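PDB 2I7R: conserved domain protein from Streptococcus pneumoniae, which is of unknown function but belongs to the glyoxalase/bleomycin resistance protein/dioxygenase superfamily, whose members include metal-dependent enzymes and drug-binding resistance proteins. Local coordinates for residues L9-S14 against S63-H68; S14-V19 against G37-T42; A21-I26 against L110-Y115; K79-L84 against L102-P107; H90-T93 against T99-L102. All coordinates share one frame; numbering follows the deposited sequence.

The chain holds two mixed four-stranded sheets, each with strand order 1-4-3-2. Contact 1 joins their edge strands, 5-12 and 65-70. Contacts 2 and 3 both use helix 16-27, against strand 38-43 of one sheet and strand 111-116 of the other. Contact 4 sets helix 74-84 on strand 100-105, and contact 5 pairs that strand with strand 88-94. Contacts 4 and 5 share Leu102. The centres of contacts 3 and 4 are 7 Å apart, those of contacts 2 and 5 27 Å. Contact 1 closes along the chain before contacts 4 and 5 open. Two beta-alpha-beta-beta-beta halves, consistent with the superfamily, are thus joined by contact 1 and helix 16-27. Contacts 1 and 3, and contact 4 through Leu103, reach the second subunit.

Contact 1 of 5, residues L9-S14 against S63-H68; sequences LDIIVS and SGIIIH
Leu9 meets Ile67 and Ile11 meets Ile65, and these two apolar pairs make up the whole contact. The buried surface is small, 111 Å². In the first pair, CD2 of Leu9 comes within 4.1 Å of CG1 of Ile67, and the two side chains pass each other at a slant. In the second pair the side chains meet tip to tip, with Ile11 CD1 4.0 Å from Ile65 CD1. The CG1-CD1 arm of Ile65 is fully extended (chi2 180°), which carries CD1 out to Ile11. All four side chains are buried.

The backbones stay well apart. CA of Leu9 is 9.6 Å from CA of Ile67, so the two strands are not paired with each other. They are edge strands of the two separate sheets within the chain. This is where the two sheets of the chain meet, consistent with the glyoxalase superfamily fold. Backbone pairing is found elsewhere: Leu9 and Ile11 bond to strand 46-51 in their own sheet, and both segments also pair in antiparallel fashion with a strand of the second subunit. Each sheet therefore runs on across the subunit interface.

The polar groups face other partners. His68 uses both ring nitrogens: ND1 bonds to Asp113 OD2 and NE2 to Asp10 OD2 of the second subunit. Two bonds at different corners fix the rotation of the ring. CG2 of Ile66 lies over one ring face, 3.3 Å above its plane and offset toward the rim. Ser63 OG bonds to the backbone N of Glu59 of the second subunit.

Contact 2 of 5, residues S14-V19 against G37-T42; sequences SNVPQV and GFAQFT
This is a packing contact, mostly of one valine side chain on backbone, between the first turn of helix 16-27 and the start of strand 38-43, on a partly buried flank of the fold. Val16 carries nearly all of it. Its CB points toward the other segment, and both methyls lie against the backbone there. CG1 comes within 3.6 Å of the N of Phe38 and equally close to the carbonyl carbon of that residue. CG2 lies 3.7 Å from the O of Gly37. The split follows from the first torsion: CG1 stands opposite the backbone N (chi1 172°) and CG2 opposite the carbonyl carbon. CG1 also touches CB of Ala39, at 4.1 Å. Val16 and Gly37 come close as backbones too, with 5.5 Å between their CA atoms.

The helix start has its own bonds. Asn15 is the N-cap, and its OD1 accepts a weak bond of 3.4 Å from the N of Gln18. That bond is nearly straight, 166° at the hydrogen. Asn15 O accepts the N of Val19 in the first backbone bond.

Beyond Ala39, Phe41 continues the packing against Cys20, Glu24 and Leu27 of the same helix. Strand 38-43 is an inner strand, between 46-51 and 33-35. The order 5-12, 16-27, 33-35, 38-43 and 46-51 is beta-alpha-beta-beta-beta, consistent with a glyoxalase superfamily module.

Contact 3 of 5, residues A21-I26 against L110-Y115; sequences ADLEHI and LVLDFY
The ring of Phe114 takes Ile26 at its edge. CG2 of Ile26 lies in the ring plane, 3.8 Å from CZ and 4.1 Å from CE2. The two side chains cross at about a right angle, and the methyl faces the far rim of the ring. The first torsion of Ile26 puts CG2 opposite its backbone N, with CG1 beside that N (chi1 -70°). Ile26 O is also near CZ, at 3.7 Å. This oxygen accepts a hydrogen bond from NH2 of Arg80, so helix 74-84 is tied to the same spot.

Leu112 is the second anchor on the strand. Its CD2 touches CG2 of Ile26 at 4.2 Å and CD1 of Leu23 at 4.3 Å. That one methyl therefore bridges two residues a helical turn apart. Helix 16-27 covers a face of the sheet that holds strand 111-116, an alpha/beta packing within the glyoxalase-type fold. The axes of the short segments run nearly parallel, 17° apart and 11.8 Å at closest approach. Leu23 also packs on Phe41 of strand 38-43, so the helix bridges both sheets.

Contact 4 of 5, residues K79-L84 against L102-P107; sequences KRLNEL and LLVQGP
One methyl of Leu81 carries the helix side of this contact. CD1 lies 3.7 Å from CG1 of Val104 and 3.9 Å from CD2 of Leu102. The side chain of Leu81 crosses that of Val104 at about a right angle and that of Leu102 at a slant. All three residues are buried. In Val104 the first torsion (chi1 -38°) puts CG1 beside the backbone N, and this is the methyl that meets Leu81. The contact is a slender one, with 100 Å² buried and 8.6 Å between the CA atoms of Leu81 and Val104.

The next shell is apolar as well. Phe114 touches both Leu81 and Val104, and Leu102 packs on Val74 and Tyr78 of the same helix. Helix 74-84 thus covers one face of the sheet that holds strands 88-94, 100-105 and 111-116. This is helix-on-sheet packing within the glyoxalase-type fold. Leu103 points the other way from the strand and reaches Val56 of the second subunit.

Farther out lie polar groups. Arg80 NH2 bonds to OD1 of Asn77, one turn earlier in the helix. Where strand 100-105 ends, Gln105 NE2 donates to the O of Gly106 over 3.2 Å. The bond is nearly straight, 171° at the hydrogen, and the oxygen lies in the amide plane of Gln105. Pro107 then packs against helix 16-27, touching Val19, Asp22, Leu23 and Ile26.

Contact 5 of 5, residues H90-T93 against T99-L102; sequences HGPT and TESL
Pro92 and Leu102 lie side by side and point the same way, with CD of Pro92 4.2 Å from CD1 of Leu102. That methyl also lies 3.6 Å from the O of His90 and close to CA of Gly91. Glu100 approaches Pro92 through its carboxylate. Its OE2 is 3.4 Å from CB of Pro92, while its CG passes 3.4 Å from the O of Thr93. The side chain gets there by stretching out, with CG opposite the backbone N (chi1 -170°) and the chain extended beyond it. OE1 forms a salt bridge with NH1 of Arg116. OE2 is close to OD2 of Asp75, a like charge that Arg116 may offset in part.

The segments belong to a beta hairpin of strands 88-94 and 100-105, at the edge of a sheet. Thr93 and Ser101 are a hydrogen-bonded antiparallel pair, with side chains on the same face. Thr93 N donates to Ser101 O over 3.0 Å. Ser101 N donates to Thr93 O over 2.8 Å. Both oxygens also take a CA-H contact at 3.1 Å, Ser101 O from CA of Pro92 and Thr93 O from CA of Glu100. Pro92 has no N-H to give, and the chain turns corners at His90 and Pro92. Past this break the hairpin pairing resumes, with the O of His90 accepting the N of Leu103.

Contact 1 of 5, residues L9-S14 against S63-H68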
# COMPACT_ATOMS: atom_id res chain seq x y z
N LEU A 9 -0.93 -4.76 -2.86
CA LEU A 9 -0.82 -3.37 -3.19
C LEU A 9 -0.13 -3.30 -4.53
O LEU A 9 0.91 -3.94 -4.73
CB LEU A 9 -0.01 -2.64 -2.10
CG LEU A 9 0.46 -1.22 -2.39
CD1 LEU A 9 -0.72 -0.22 -2.43
CD2 LEU A 9 1.49 -0.81 -1.36
N ASP A 10 -0.73 -2.58 -5.48
CA ASP A 10 -0.05 -2.35 -6.75
C ASP A 10 0.50 -0.93 -6.80
O ASP A 10 -0.16 0.00 -6.39
CB ASP A 10 -1.00 -2.49 -7.94
CG ASP A 10 -1.73 -3.81 -7.99
OD1 ASP A 10 -1.42 -4.72 -7.21
OD2 ASP A 10 -2.66 -3.89 -8.82
N ILE A 11 1.69 -0.79 -7.36
CA ILE A 11 2.29 0.50 -7.67
C ILE A 11 2.39 0.60 -9.20
O ILE A 11 2.99 -0.27 -9.85
CB ILE A 11 3.74 0.67 -7.08
CG1 ILE A 11 3.84 0.18 -5.62
CG2 ILE A 11 4.23 2.14 -7.29
CD1 ILE A 11 2.82 0.83 -4.66
N ILE A 12 1.81 1.66 -9.75
CA ILE A 12 1.83 1.87 -11.20
C ILE A 12 3.07 2.71 -11.54
O ILE A 12 3.25 3.84 -11.00
CB ILE A 12 0.57 2.59 -11.68
CG1 ILE A 12 -0.70 1.93 -11.18
CG2 ILE A 12 0.57 2.75 -13.20
CD1 ILE A 12 -0.66 0.41 -11.23
N VAL A 13 3.92 2.16 -12.40
CA VAL A 13 5.22 2.75 -12.78
C VAL A 13 5.49 2.52 -14.28
O VAL A 13 5.02 1.53 -14.84
CB VAL A 13 6.39 2.22 -11.89
CG1 VAL A 13 6.14 2.52 -10.40
CG2 VAL A 13 6.65 0.69 -12.11
N SER A 14 6.25 3.39 -14.93
CA SER A 14 6.53 3.22 -16.37
C SER A 14 7.65 2.23 -16.68
O SER A 14 7.70 1.66 -17.77
CB SER A 14 6.84 4.56 -17.03
OG SER A 14 8.02 5.08 -16.46
N SER A 63 4.21 10.23 -5.36
CA SER A 63 4.74 10.21 -3.99
C SER A 63 3.58 9.97 -3.03
O SER A 63 2.47 9.71 -3.46
CB SER A 63 5.50 11.52 -3.66
OG SER A 63 6.39 11.37 -2.54
N GLY A 64 3.85 10.03 -1.73
CA GLY A 64 2.78 10.08 -0.75
C GLY A 64 2.42 8.80 -0.06
O GLY A 64 1.36 8.70 0.52
N ILE A 65 3.29 7.80 -0.08
CA ILE A 65 3.03 6.62 0.75
C ILE A 65 4.27 6.16 1.48
O ILE A 65 5.40 6.48 1.09
CB ILE A 65 2.41 5.43 -0.05
CG1 ILE A 65 3.50 4.65 -0.80
CG2 ILE A 65 1.18 5.93 -0.94
CD1 ILE A 65 3.00 3.42 -1.63
N ILE A 66 4.05 5.43 2.56
CA ILE A 66 5.11 4.69 3.26
C ILE A 66 4.63 3.25 3.39
O ILE A 66 3.52 2.98 3.84
CB ILE A 66 5.42 5.32 4.66
CG1 ILE A 66 5.95 6.77 4.47
CG2 ILE A 66 6.41 4.47 5.43
CD1 ILE A 66 6.16 7.56 5.75
N ILE A 67 5.49 2.34 2.94
CA ILE A 67 5.25 0.90 2.97
C ILE A 67 6.06 0.40 4.15
O ILE A 67 7.30 0.41 4.09
CB ILE A 67 5.78 0.25 1.67
CG1 ILE A 67 4.86 0.56 0.45
CG2 ILE A 67 6.01 -1.20 1.86
CD1 ILE A 67 5.62 0.30 -0.87
N HIS A 68 5.37 -0.02 5.22
CA HIS A 68 6.03 -0.50 6.45
C HIS A 68 6.18 -2.00 6.42
O HIS A 68 5.21 -2.73 6.22
CB HIS A 68 5.28 -0.12 7.73
CG HIS A 68 5.05 1.36 7.90
ND1 HIS A 68 5.85 2.14 8.71
CD2 HIS A 68 4.10 2.18 7.41
CE1 HIS A 68 5.42 3.39 8.66
NE2 HIS A 68 4.34 3.43 7.90

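Contact 2 of 5, residues S14-V19 against G37-T42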
# COMPACT_ATOMS: atom_id res chain seq x y z
N SER A 14 6.25 3.39 -14.93
CA SER A 14 6.53 3.22 -16.37
C SER A 14 7.65 2.23 -16.68
O SER A 14 7.70 1.66 -17.77
CB SER A 14 6.84 4.56 -17.03
OG SER A 14 8.02 5.08 -16.46
N ASN A 15 8.54 2.00 -15.72
CA ASN A 15 9.70 1.16 -16.00
C ASN A 15 9.84 0.04 -14.98
O ASN A 15 10.71 0.06 -14.10
CB ASN A 15 10.97 2.01 -16.06
CG ASN A 15 12.15 1.24 -16.60
OD1 ASN A 15 12.10 0.01 -16.77
ND2 ASN A 15 13.25 1.95 -16.85
N VAL A 16 8.94 -0.92 -15.10
CA VAL A 16 8.88 -2.05 -14.20
C VAL A 16 10.23 -2.79 -14.02
O VAL A 16 10.61 -3.05 -12.87
CB VAL A 16 7.75 -3.00 -14.60
CG1 VAL A 16 7.79 -4.28 -13.78
CG2 VAL A 16 6.43 -2.30 -14.45
N PRO A 17 10.95 -3.14 -15.15
CA PRO A 17 12.21 -3.85 -14.88
C PRO A 17 13.19 -3.11 -13.96
O PRO A 17 13.76 -3.75 -13.09
CB PRO A 17 12.78 -4.13 -16.28
CG PRO A 17 11.52 -4.17 -17.17
CD PRO A 17 10.71 -3.02 -16.60
N GLN A 18 13.35 -1.80 -14.12
CA GLN A 18 14.29 -1.06 -13.26
C GLN A 18 13.77 -0.90 -11.83
O GLN A 18 14.51 -1.09 -10.86
CB GLN A 18 14.60 0.32 -13.86
CG GLN A 18 15.82 1.03 -13.21
CD GLN A 18 17.10 0.17 -13.28
OE1 GLN A 18 17.73 -0.14 -12.25
NE2 GLN A 18 17.45 -0.25 -14.49
N VAL A 19 12.50 -0.54 -11.70
CA VAL A 19 11.89 -0.40 -10.39
C VAL A 19 11.97 -1.76 -9.68
O VAL A 19 12.29 -1.82 -8.50
CB VAL A 19 10.45 0.21 -10.50
CG1 VAL A 19 9.76 0.32 -9.13
CG2 VAL A 19 10.51 1.57 -11.18
N GLY A 37 6.34 -5.57 -18.03
CA GLY A 37 5.31 -4.69 -17.50
C GLY A 37 4.66 -5.06 -16.17
O GLY A 37 3.71 -4.41 -15.76
N PHE A 38 5.18 -6.07 -15.49
CA PHE A 38 4.59 -6.53 -14.25
C PHE A 38 5.67 -7.22 -13.45
O PHE A 38 6.50 -7.90 -14.05
CB PHE A 38 3.47 -7.52 -14.58
CG PHE A 38 2.75 -8.10 -13.38
CD1 PHE A 38 1.58 -7.49 -12.89
CD2 PHE A 38 3.17 -9.30 -12.80
CE1 PHE A 38 0.86 -8.06 -11.80
CE2 PHE A 38 2.46 -9.87 -11.70
CZ PHE A 38 1.29 -9.24 -11.22
N ALA A 39 5.65 -7.08 -12.12
CA ALA A 39 6.50 -7.84 -11.17
C ALA A 39 5.71 -8.09 -9.89
O ALA A 39 4.88 -7.27 -9.47
CB ALA A 39 7.80 -7.08 -10.85
N GLN A 40 5.94 -9.24 -9.28
CA GLN A 40 5.21 -9.61 -8.09
C GLN A 40 6.20 -9.95 -7.02
O GLN A 40 7.06 -10.80 -7.23
CB GLN A 40 4.35 -10.86 -8.34
CG GLN A 40 3.89 -11.60 -7.06
CD GLN A 40 3.24 -12.96 -7.38
OE1 GLN A 40 2.46 -13.06 -8.33
NE2 GLN A 40 3.57 -13.98 -6.60
N PHE A 41 6.03 -9.32 -5.86
CA PHE A 41 6.80 -9.67 -4.70
C PHE A 41 5.85 -10.22 -3.66
O PHE A 41 4.74 -9.73 -3.52
CB PHE A 41 7.50 -8.43 -4.11
CG PHE A 41 8.60 -7.86 -4.97
CD1 PHE A 41 9.92 -8.19 -4.73
CD2 PHE A 41 8.30 -6.99 -6.02
CE1 PHE A 41 10.95 -7.66 -5.51
CE2 PHE A 41 9.35 -6.44 -6.80
CZ PHE A 41 10.65 -6.78 -6.54
N THR A 42 6.31 -11.23 -2.94
CA THR A 42 5.63 -11.66 -1.71
C THR A 42 6.49 -11.17 -0.54
O THR A 42 7.72 -11.34 -0.52
CB THR A 42 5.41 -13.19 -1.73
OG1 THR A 42 4.61 -13.52 -2.88
CG2 THR A 42 4.70 -13.68 -0.46

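Contact 3 of 5, residues A21-I26 against L110-Y115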
# COMPACT_ATOMS: atom_id res chain seq x y z
N ALA A 21 14.15 -4.34 -10.26
CA ALA A 21 15.55 -4.61 -9.93
C ALA A 21 15.99 -3.84 -8.66
O ALA A 21 16.62 -4.40 -7.76
CB ALA A 21 16.44 -4.25 -11.10
N ASP A 22 15.61 -2.57 -8.58
CA ASP A 22 15.93 -1.74 -7.41
C ASP A 22 15.27 -2.25 -6.12
O ASP A 22 15.89 -2.28 -5.07
CB ASP A 22 15.49 -0.29 -7.66
CG ASP A 22 16.33 0.41 -8.71
OD1 ASP A 22 17.36 -0.14 -9.12
OD2 ASP A 22 15.93 1.52 -9.13
N LEU A 23 13.99 -2.59 -6.22
CA LEU A 23 13.22 -3.15 -5.10
C LEU A 23 13.79 -4.48 -4.60
O LEU A 23 13.85 -4.70 -3.41
CB LEU A 23 11.75 -3.29 -5.51
CG LEU A 23 10.65 -2.84 -4.54
CD1 LEU A 23 11.02 -1.63 -3.65
CD2 LEU A 23 9.29 -2.62 -5.27
N GLU A 24 14.27 -5.35 -5.51
CA GLU A 24 14.98 -6.58 -5.10
C GLU A 24 16.24 -6.35 -4.24
O GLU A 24 16.45 -7.07 -3.27
CB GLU A 24 15.34 -7.44 -6.31
CG GLU A 24 14.14 -7.74 -7.19
CD GLU A 24 14.44 -8.64 -8.38
OE1 GLU A 24 15.45 -8.43 -9.09
OE2 GLU A 24 13.64 -9.57 -8.60
N HIS A 25 17.07 -5.35 -4.59
CA HIS A 25 18.23 -5.03 -3.76
C HIS A 25 17.79 -4.49 -2.41
O HIS A 25 18.30 -4.90 -1.37
CB HIS A 25 19.17 -4.04 -4.45
CG HIS A 25 19.83 -4.58 -5.67
ND1 HIS A 25 19.53 -4.14 -6.93
CD2 HIS A 25 20.77 -5.54 -5.82
CE1 HIS A 25 20.26 -4.80 -7.82
NE2 HIS A 25 21.03 -5.65 -7.16
N ILE A 26 16.80 -3.59 -2.42
CA ILE A 26 16.33 -3.04 -1.15
C ILE A 26 15.72 -4.09 -0.23
O ILE A 26 15.96 -4.08 0.97
CB ILE A 26 15.35 -1.91 -1.39
CG1 ILE A 26 16.09 -0.70 -1.96
CG2 ILE A 26 14.59 -1.58 -0.07
CD1 ILE A 26 15.22 0.25 -2.69
N LEU A 110 8.87 5.78 -3.98
CA LEU A 110 8.41 4.94 -2.84
C LEU A 110 9.32 5.18 -1.66
O LEU A 110 10.51 5.41 -1.86
CB LEU A 110 8.43 3.44 -3.13
CG LEU A 110 7.53 3.03 -4.30
CD1 LEU A 110 7.96 1.72 -4.85
CD2 LEU A 110 6.11 3.06 -3.87
N VAL A 111 8.74 5.09 -0.46
CA VAL A 111 9.45 5.18 0.82
C VAL A 111 9.12 3.91 1.62
O VAL A 111 7.96 3.49 1.72
CB VAL A 111 9.02 6.46 1.64
CG1 VAL A 111 9.66 6.45 3.06
CG2 VAL A 111 9.30 7.82 0.86
N LEU A 112 10.14 3.30 2.18
CA LEU A 112 9.95 2.04 2.88
C LEU A 112 10.38 2.24 4.32
O LEU A 112 11.35 2.96 4.59
CB LEU A 112 10.72 0.88 2.22
CG LEU A 112 10.10 0.39 0.89
CD1 LEU A 112 10.47 1.31 -0.26
CD2 LEU A 112 10.50 -1.06 0.55
N ASP A 113 9.65 1.60 5.23
CA ASP A 113 10.05 1.55 6.64
C ASP A 113 10.27 0.10 7.03
O ASP A 113 9.36 -0.72 6.91
CB ASP A 113 8.97 2.19 7.52
CG ASP A 113 9.25 2.08 9.01
OD1 ASP A 113 10.42 2.06 9.40
OD2 ASP A 113 8.29 2.01 9.79
N PHE A 114 11.49 -0.23 7.45
CA PHE A 114 11.78 -1.50 8.09
C PHE A 114 11.71 -1.28 9.62
O PHE A 114 12.50 -0.51 10.17
CB PHE A 114 13.15 -2.02 7.65
CG PHE A 114 13.26 -2.25 6.16
CD1 PHE A 114 12.95 -3.49 5.61
CD2 PHE A 114 13.67 -1.23 5.31
CE1 PHE A 114 13.06 -3.71 4.23
CE2 PHE A 114 13.79 -1.43 3.92
CZ PHE A 114 13.48 -2.66 3.37
N TYR A 115 10.75 -1.92 10.29
CA TYR A 115 10.49 -1.64 11.69
C TYR A 115 10.26 -2.91 12.53
O TYR A 115 10.00 -3.97 12.00
CB TYR A 115 9.29 -0.65 11.84
CG TYR A 115 7.92 -1.31 11.73
CD1 TYR A 115 7.12 -1.52 12.85
CD2 TYR A 115 7.44 -1.74 10.49
CE1 TYR A 115 5.86 -2.14 12.73
CE2 TYR A 115 6.22 -2.34 10.36
CZ TYR A 115 5.43 -2.54 11.48
OH TYR A 115 4.22 -3.16 11.31

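Contact 4 of 5, residues K79-L84 against L102-P107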
# COMPACT_ATOMS: atom_id res chain seq x y z
N LYS A 79 22.63 -1.91 8.12
CA LYS A 79 23.98 -2.19 7.67
C LYS A 79 23.98 -2.64 6.21
O LYS A 79 24.78 -2.17 5.40
CB LYS A 79 24.64 -3.26 8.55
CG LYS A 79 26.14 -3.50 8.23
CD LYS A 79 26.59 -4.92 8.59
CE LYS A 79 26.94 -5.02 10.08
NZ LYS A 79 28.12 -5.95 10.26
N ARG A 80 23.07 -3.55 5.89
CA ARG A 80 22.94 -4.10 4.55
C ARG A 80 22.70 -2.96 3.56
O ARG A 80 23.41 -2.84 2.53
CB ARG A 80 21.80 -5.13 4.51
CG ARG A 80 21.58 -5.81 3.18
CD ARG A 80 20.44 -6.81 3.22
NE ARG A 80 19.16 -6.24 3.65
CZ ARG A 80 18.36 -5.48 2.89
NH1 ARG A 80 18.71 -5.15 1.63
NH2 ARG A 80 17.21 -5.01 3.40
N LEU A 81 21.74 -2.11 3.89
CA LEU A 81 21.35 -1.01 3.02
C LEU A 81 22.43 0.05 2.85
O LEU A 81 22.56 0.62 1.77
CB LEU A 81 20.01 -0.40 3.45
CG LEU A 81 18.81 -1.35 3.41
CD1 LEU A 81 17.61 -0.85 4.30
CD2 LEU A 81 18.39 -1.71 1.95
N ASN A 82 23.17 0.33 3.92
CA ASN A 82 24.27 1.32 3.89
C ASN A 82 25.37 0.84 2.97
O ASN A 82 25.92 1.63 2.20
CB ASN A 82 24.88 1.56 5.29
CG ASN A 82 24.18 2.65 6.06
OD1 ASN A 82 23.23 3.29 5.59
ND2 ASN A 82 24.66 2.88 7.28
N GLU A 83 25.72 -0.45 3.08
CA GLU A 83 26.72 -1.05 2.20
C GLU A 83 26.27 -0.97 0.75
O GLU A 83 27.11 -0.85 -0.12
CB GLU A 83 26.99 -2.51 2.52
CG GLU A 83 27.50 -2.84 3.90
CD GLU A 83 27.58 -4.36 4.11
OE1 GLU A 83 28.13 -5.05 3.21
OE2 GLU A 83 27.09 -4.87 5.16
N LEU A 84 24.96 -1.05 0.49
CA LEU A 84 24.42 -0.94 -0.87
C LEU A 84 24.40 0.47 -1.43
O LEU A 84 24.29 0.64 -2.64
CB LEU A 84 22.99 -1.51 -0.95
CG LEU A 84 22.84 -3.02 -1.04
CD1 LEU A 84 21.36 -3.38 -0.94
CD2 LEU A 84 23.47 -3.55 -2.36
N LEU A 102 13.43 2.36 10.56
CA LEU A 102 14.46 2.75 9.61
C LEU A 102 13.68 3.09 8.33
O LEU A 102 13.01 2.23 7.76
CB LEU A 102 15.40 1.58 9.34
CG LEU A 102 16.38 1.65 8.16
CD1 LEU A 102 17.38 2.80 8.40
CD2 LEU A 102 17.10 0.30 7.97
N LEU A 103 13.79 4.34 7.92
CA LEU A 103 13.11 4.84 6.73
C LEU A 103 14.07 4.99 5.57
O LEU A 103 15.10 5.65 5.70
CB LEU A 103 12.47 6.19 7.05
CG LEU A 103 11.09 5.74 7.50
CD1 LEU A 103 10.81 6.12 8.93
CD2 LEU A 103 9.99 6.16 6.49
N VAL A 104 13.73 4.36 4.45
CA VAL A 104 14.64 4.37 3.29
C VAL A 104 13.93 4.84 2.02
O VAL A 104 12.74 4.65 1.86
CB VAL A 104 15.36 2.99 3.07
CG1 VAL A 104 15.71 2.38 4.42
CG2 VAL A 104 14.52 2.04 2.31
N GLN A 105 14.68 5.50 1.13
CA GLN A 105 14.11 5.98 -0.11
C GLN A 105 14.06 4.79 -1.03
O GLN A 105 15.09 4.18 -1.30
CB GLN A 105 14.98 7.08 -0.73
CG GLN A 105 14.37 7.73 -1.98
CD GLN A 105 12.99 8.33 -1.70
OE1 GLN A 105 12.83 9.30 -0.94
NE2 GLN A 105 11.98 7.73 -2.30
N GLY A 106 12.86 4.42 -1.48
CA GLY A 106 12.77 3.34 -2.48
C GLY A 106 12.72 3.94 -3.88
O GLY A 106 12.73 5.19 -4.01
N PRO A 107 12.69 3.09 -4.94
CA PRO A 107 12.64 3.65 -6.32
C PRO A 107 11.30 4.29 -6.62
O PRO A 107 10.32 3.96 -5.95
CB PRO A 107 12.86 2.42 -7.20
CG PRO A 107 12.26 1.29 -6.41
CD PRO A 107 12.68 1.61 -4.96

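Contact 5 of 5, residues H90-T93 against T99-L102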
# COMPACT_ATOMS: atom_id res chain seq x y z
N HIS A 90 15.87 8.20 7.50
CA HIS A 90 15.87 8.34 8.96
C HIS A 90 16.51 7.05 9.45
O HIS A 90 15.97 5.98 9.17
CB HIS A 90 14.42 8.52 9.50
CG HIS A 90 14.30 9.42 10.69
ND1 HIS A 90 13.78 8.99 11.90
CD2 HIS A 90 14.63 10.72 10.87
CE1 HIS A 90 13.80 9.99 12.77
NE2 HIS A 90 14.31 11.05 12.17
N GLY A 91 17.67 7.16 10.12
CA GLY A 91 18.54 6.02 10.55
C GLY A 91 17.78 5.31 11.63
O GLY A 91 16.68 5.78 11.96
N PRO A 92 18.28 4.16 12.14
CA PRO A 92 17.37 3.53 13.12
C PRO A 92 17.08 4.45 14.32
O PRO A 92 17.98 5.12 14.81
CB PRO A 92 18.09 2.23 13.52
CG PRO A 92 19.10 1.99 12.42
CD PRO A 92 19.51 3.37 11.96
N THR A 93 15.82 4.55 14.69
CA THR A 93 15.43 5.26 15.88
C THR A 93 14.33 4.48 16.57
O THR A 93 13.74 3.58 15.98
CB THR A 93 14.99 6.72 15.59
OG1 THR A 93 13.93 6.74 14.63
CG2 THR A 93 16.15 7.54 15.08
N THR A 99 9.33 0.93 19.55
CA THR A 99 9.16 0.73 18.13
C THR A 99 10.37 1.27 17.44
O THR A 99 10.57 2.47 17.40
CB THR A 99 7.88 1.37 17.59
OG1 THR A 99 6.77 0.75 18.27
CG2 THR A 99 7.78 1.15 16.01
N GLU A 100 11.21 0.38 16.94
CA GLU A 100 12.41 0.81 16.25
C GLU A 100 12.11 0.84 14.74
O GLU A 100 11.49 -0.08 14.22
CB GLU A 100 13.57 -0.13 16.55
CG GLU A 100 14.93 0.40 16.08
CD GLU A 100 15.98 -0.70 15.99
OE1 GLU A 100 15.73 -1.88 16.36
OE2 GLU A 100 17.09 -0.35 15.57
N SER A 101 12.52 1.91 14.07
CA SER A 101 12.31 1.99 12.63
C SER A 101 13.48 2.58 11.86
O SER A 101 14.36 3.19 12.42
CB SER A 101 11.02 2.76 12.32
OG SER A 101 11.21 4.13 12.57
N LEU A 102 13.43 2.36 10.56
CA LEU A 102 14.46 2.75 9.61
C LEU A 102 13.68 3.09 8.33
O LEU A 102 13.01 2.23 7.76
CB LEU A 102 15.40 1.58 9.34
CG LEU A 102 16.38 1.65 8.16
CD1 LEU A 102 17.38 2.80 8.40
CD2 LEU A 102 17.10 0.30 7.97